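Local coordinates for protein putative oxidoreductase molybdopterin-binding subunit (Sulfolobus tokodaii, PDB 4ZOH) that is the molybdopterin-binding subunit of a putative oxidoreductase related to aldehyde oxidase and xanthine dehydrogenase, and carries a molybdenum atom with a pterin cytosine dinucleotide, at residues T31-F36 and Y89-L94; R256-K261 and L279-G284. All blocks are in the same frame, centred on the assembly; numbering follows the deposited sequence.

Contact 1. Residues T31-F36 and Y89-L94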
# COMPACT_ATOMS: atom_id res chain seq x y z
N THR A 31 -9.90 3.79 0.74
CA THR A 31 -9.56 4.99 -0.02
C THR A 31 -10.80 5.56 -0.70
O THR A 31 -11.53 4.82 -1.33
CB THR A 31 -8.50 4.67 -1.11
OG1 THR A 31 -7.25 4.32 -0.46
CG2 THR A 31 -8.30 5.92 -1.98
N LEU A 32 -11.01 6.85 -0.54
CA LEU A 32 -12.09 7.56 -1.20
C LEU A 32 -11.53 8.36 -2.40
O LEU A 32 -10.33 8.67 -2.46
CB LEU A 32 -12.77 8.54 -0.20
CG LEU A 32 -13.50 7.92 1.01
CD1 LEU A 32 -13.96 9.00 1.99
CD2 LEU A 32 -14.70 7.18 0.48
N PHE A 33 -12.40 8.69 -3.36
CA PHE A 33 -11.98 9.44 -4.53
C PHE A 33 -12.48 10.87 -4.47
O PHE A 33 -13.63 11.10 -4.09
CB PHE A 33 -12.41 8.76 -5.84
CG PHE A 33 -11.69 9.30 -7.02
CD1 PHE A 33 -12.22 10.40 -7.75
CD2 PHE A 33 -10.38 8.79 -7.35
CE1 PHE A 33 -11.50 10.93 -8.83
CE2 PHE A 33 -9.66 9.34 -8.41
CZ PHE A 33 -10.23 10.40 -9.17
N VAL A 34 -11.60 11.80 -4.83
CA VAL A 34 -11.82 13.26 -4.72
C VAL A 34 -11.78 13.88 -6.13
O VAL A 34 -10.83 13.65 -6.88
CB VAL A 34 -10.75 13.88 -3.78
CG1 VAL A 34 -10.84 15.40 -3.63
CG2 VAL A 34 -10.82 13.23 -2.38
N ALA A 35 -12.79 14.68 -6.47
CA ALA A 35 -12.74 15.45 -7.71
C ALA A 35 -13.04 16.91 -7.37
O ALA A 35 -13.76 17.18 -6.39
CB ALA A 35 -13.73 14.87 -8.74
N PHE A 36 -12.51 17.84 -8.18
CA PHE A 36 -12.78 19.24 -8.01
C PHE A 36 -13.77 19.79 -9.03
O PHE A 36 -13.67 19.46 -10.21
CB PHE A 36 -11.48 20.06 -8.00
CG PHE A 36 -10.59 19.71 -6.86
CD1 PHE A 36 -10.44 20.60 -5.76
CD2 PHE A 36 -9.88 18.47 -6.86
CE1 PHE A 36 -9.63 20.29 -4.68
CE2 PHE A 36 -9.05 18.17 -5.77
CZ PHE A 36 -8.93 19.06 -4.68
N TYR A 89 -15.98 7.14 -10.64
CA TYR A 89 -17.15 7.21 -11.48
C TYR A 89 -18.24 7.95 -10.72
O TYR A 89 -18.87 8.83 -11.29
CB TYR A 89 -17.64 5.78 -11.87
CG TYR A 89 -16.78 5.14 -12.98
CD1 TYR A 89 -17.29 5.00 -14.30
CD2 TYR A 89 -15.45 4.68 -12.73
CE1 TYR A 89 -16.51 4.39 -15.31
CE2 TYR A 89 -14.69 4.06 -13.74
CZ TYR A 89 -15.22 3.94 -15.02
OH TYR A 89 -14.50 3.37 -16.05
N GLU A 90 -18.40 7.62 -9.44
CA GLU A 90 -19.43 8.23 -8.61
C GLU A 90 -19.06 9.63 -8.24
O GLU A 90 -19.94 10.49 -8.20
CB GLU A 90 -19.72 7.40 -7.36
CG GLU A 90 -20.33 6.05 -7.75
CD GLU A 90 -20.75 5.19 -6.55
OE1 GLU A 90 -20.68 5.71 -5.41
OE2 GLU A 90 -21.15 4.02 -6.72
N ALA A 91 -17.76 9.88 -8.07
CA ALA A 91 -17.28 11.26 -7.86
C ALA A 91 -17.71 12.17 -9.01
O ALA A 91 -18.16 13.32 -8.79
CB ALA A 91 -15.77 11.34 -7.62
N TYR A 92 -17.61 11.66 -10.25
CA TYR A 92 -17.93 12.54 -11.37
C TYR A 92 -19.45 12.67 -11.55
O TYR A 92 -19.89 13.71 -11.97
CB TYR A 92 -17.12 12.23 -12.63
CG TYR A 92 -15.69 12.83 -12.51
CD1 TYR A 92 -14.67 12.11 -11.81
CD2 TYR A 92 -15.35 14.09 -13.06
CE1 TYR A 92 -13.37 12.60 -11.67
CE2 TYR A 92 -14.02 14.62 -12.91
CZ TYR A 92 -13.03 13.85 -12.22
OH TYR A 92 -11.70 14.24 -12.01
N ASP A 93 -20.22 11.65 -11.17
CA ASP A 93 -21.67 11.79 -11.04
C ASP A 93 -21.97 12.91 -10.06
O ASP A 93 -22.70 13.83 -10.39
CB ASP A 93 -22.35 10.51 -10.54
CG ASP A 93 -22.20 9.41 -11.46
OD1 ASP A 93 -21.99 9.69 -12.66
OD2 ASP A 93 -22.31 8.23 -11.01
N LEU A 94 -21.35 12.86 -8.86
CA LEU A 94 -21.59 13.86 -7.84
C LEU A 94 -21.23 15.27 -8.25
O LEU A 94 -21.86 16.22 -7.79
CB LEU A 94 -20.88 13.46 -6.55
CG LEU A 94 -21.15 14.26 -5.27
CD1 LEU A 94 -22.62 14.28 -4.88
CD2 LEU A 94 -20.34 13.58 -4.19
O HOH W 1 -10.45 14.09 -9.63

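Contact 2. Residues R256-K261 and L279-G284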
# COMPACT_ATOMS: atom_id res chain seq x y z
N ARG A 256 5.69 29.61 -20.70
CA ARG A 256 6.11 30.54 -21.79
C ARG A 256 5.24 31.85 -21.75
O ARG A 256 5.28 32.52 -20.74
CB ARG A 256 6.09 29.87 -23.19
CG ARG A 256 7.04 28.66 -23.27
CD ARG A 256 8.55 28.93 -23.28
NE ARG A 256 9.25 27.70 -23.75
CZ ARG A 256 9.80 26.76 -22.97
NH1 ARG A 256 9.85 26.91 -21.63
NH2 ARG A 256 10.40 25.68 -23.50
N ASP A 257 4.59 32.20 -22.86
CA ASP A 257 3.62 33.28 -22.96
C ASP A 257 4.30 34.63 -22.59
O ASP A 257 3.95 35.24 -21.57
CB ASP A 257 2.36 32.99 -22.06
CG ASP A 257 1.15 33.72 -22.55
OD1 ASP A 257 1.36 34.44 -23.53
OD2 ASP A 257 -0.01 33.59 -22.05
N LYS A 258 5.31 35.02 -23.38
CA LYS A 258 6.04 36.30 -23.27
C LYS A 258 6.20 37.00 -24.63
O LYS A 258 6.40 36.34 -25.64
CB LYS A 258 7.39 36.13 -22.59
CG LYS A 258 7.29 35.40 -21.28
CD LYS A 258 8.63 35.16 -20.68
CE LYS A 258 8.41 34.64 -19.27
NZ LYS A 258 7.70 33.30 -19.38
N LYS A 259 6.11 38.32 -24.62
CA LYS A 259 6.14 39.20 -25.81
C LYS A 259 7.32 40.17 -25.69
O LYS A 259 7.47 40.84 -24.62
CB LYS A 259 4.84 40.02 -25.85
CG LYS A 259 4.49 40.61 -27.21
CD LYS A 259 3.32 41.59 -27.16
CE LYS A 259 2.11 40.96 -27.73
NZ LYS A 259 1.16 42.05 -28.02
N LEU A 260 8.14 40.28 -26.73
CA LEU A 260 9.19 41.33 -26.75
C LEU A 260 8.95 42.35 -27.86
O LEU A 260 8.89 41.98 -29.05
CB LEU A 260 10.60 40.75 -26.88
CG LEU A 260 11.70 41.78 -26.76
CD1 LEU A 260 11.83 42.27 -25.32
CD2 LEU A 260 13.01 41.12 -27.19
N LYS A 261 8.72 43.62 -27.45
CA LYS A 261 8.73 44.81 -28.35
C LYS A 261 10.18 45.21 -28.33
O LYS A 261 10.73 45.55 -27.25
CB LYS A 261 7.90 45.98 -27.80
CG LYS A 261 6.52 45.63 -27.19
CD LYS A 261 5.38 45.63 -28.21
CE LYS A 261 3.99 45.63 -27.58
NZ LYS A 261 3.66 46.95 -26.96
N LEU A 279 9.50 43.99 -22.44
CA LEU A 279 9.09 42.55 -22.29
C LEU A 279 7.80 42.43 -21.53
O LEU A 279 7.74 42.82 -20.33
CB LEU A 279 10.23 41.76 -21.58
CG LEU A 279 9.92 40.27 -21.32
CD1 LEU A 279 9.95 39.47 -22.64
CD2 LEU A 279 10.84 39.68 -20.26
N ILE A 280 6.75 41.89 -22.15
CA ILE A 280 5.54 41.62 -21.37
C ILE A 280 5.25 40.10 -21.10
O ILE A 280 4.90 39.33 -22.06
CB ILE A 280 4.30 42.25 -22.02
CG1 ILE A 280 4.39 43.80 -21.97
CG2 ILE A 280 3.06 41.87 -21.23
CD1 ILE A 280 3.45 44.47 -22.96
N ALA A 281 5.28 39.69 -19.83
CA ALA A 281 5.05 38.27 -19.44
C ALA A 281 3.70 38.07 -18.79
O ALA A 281 3.27 38.90 -17.99
CB ALA A 281 6.16 37.79 -18.54
N ASN A 282 2.95 37.05 -19.24
CA ASN A 282 1.62 36.78 -18.76
C ASN A 282 1.64 35.74 -17.58
O ASN A 282 1.87 34.54 -17.80
CB ASN A 282 0.75 36.33 -19.92
CG ASN A 282 -0.70 36.22 -19.53
OD1 ASN A 282 -0.99 36.13 -18.37
ND2 ASN A 282 -1.59 36.14 -20.50
N LEU A 283 1.48 36.22 -16.35
CA LEU A 283 1.37 35.32 -15.19
C LEU A 283 0.08 34.57 -15.03
O LEU A 283 0.01 33.65 -14.19
CB LEU A 283 1.64 36.04 -13.92
CG LEU A 283 3.01 36.66 -13.78
CD1 LEU A 283 3.15 37.31 -12.41
CD2 LEU A 283 4.17 35.69 -14.03
N GLY A 284 -0.94 34.94 -15.81
CA GLY A 284 -2.31 34.46 -15.58
C GLY A 284 -2.75 34.83 -14.13
O GLY A 284 -2.24 35.78 -13.57
O HOH W 2 -0.57 36.38 -23.44
O HOH W 3 2.76 38.09 -22.81

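Contact 1. Residues T31-F36 and Y89-L94
A91 meets the strand with its methyl. The CB of A91 lies 3.7 Å from CD1 of F33, at the edge of that ring and near its plane. The same methyl faces CB of A35 at 4.2 Å; these two alanines also bring the backbones nearest, CA of A35 to CA of A91 at 6.2 Å. This is helix-on-sheet packing within the a/b hammerhead domain. Helix 88-95 lies over strand 32-38, and the short segments run the same way, 37° apart. The strand lies between strands 79-85 and 239-241 of a mixed sheet. Y92 comes next and brings a ring. With CG beside the backbone N (chi1 -79°), the ring reaches back to the strand. CB of A35 sits over one face of the Y92 ring, 4.0 Å from its centroid, in a CH-pi contact displaced toward the rim. The edge of the Y92 ring meets F33, with CE1 of Y92 3.8 Å from CE1 of F33. Y92 OH is hydrogen-bonded to OE2 of E247 and accepts a hydrogen bond from a water 2.7 Å away. That water also donates to V34 O. A leucine in place of Y92 would probably leave E247 and the water without their hydroxyl partner and A35 without its aromatic cover.

Contact 2. Residues R256-K261 and L279-G284
The beta hairpin of strands 254-266 and 272-282 brings D257-L260 against L279-N282 as antiparallel neighbours. K259 and I280 form a hydrogen-bonded pair. K259 N donates to I280 O at 3.0 Å. I280 N returns a bond to K259 O at 2.8 Å. Beyond K258 and A281, a non-hydrogen-bonded pair, N282 N donates a hydrogen bond to D257 O at 3.1 Å. Here D257 and K258 both face N157 of strand 149-161, which makes a G1 beta bulge on the other side of strand 254-266. The carboxylate of D257 and the amide of N282 cross with their planes 41° apart. A water joins them, donating to D257 OD1 and accepting from N282 ND2, while D257 OD2 forms a salt bridge with R159. N282 OD1 takes G284 N at 2.8 Å, an Asx turn that starts at the last residue of the strand. On the face of K258, A281, L260 and L279, the K258 chain runs over A281, with K258 CG 3.8 Å from A281 CB. A bend at chi4 (64°) brings K258 NZ to R256 O, a hydrogen bond of 2.9 Å. The same ammonium forms salt bridges with E294 and E338. Further along this face, L260 CD1 packs on L279 CB at 4.1 Å, and F342 of helix 336-353 touches both leucines.

Both contacts are buried, but they hold different elements. Contact 1 sets a helix against a strand of the hammerhead domain. Contact 2 pairs two neighbouring strands of the molybdopterin cofactor-binding domain. Their nearest atoms are about 18 Å apart, and they do not touch. Contact 1 has no direct hydrogen bond between its segments, and apolar side chains make the join. Contact 2 is larger, 437 Å² against 197 Å², and backbone bonds set its register. Its charged side chains pair within the same chain. The helix of contact 1 also borders subunit interfaces, where D93 meets basic side chains of two other protein chains in salt bridges outside the contact itself.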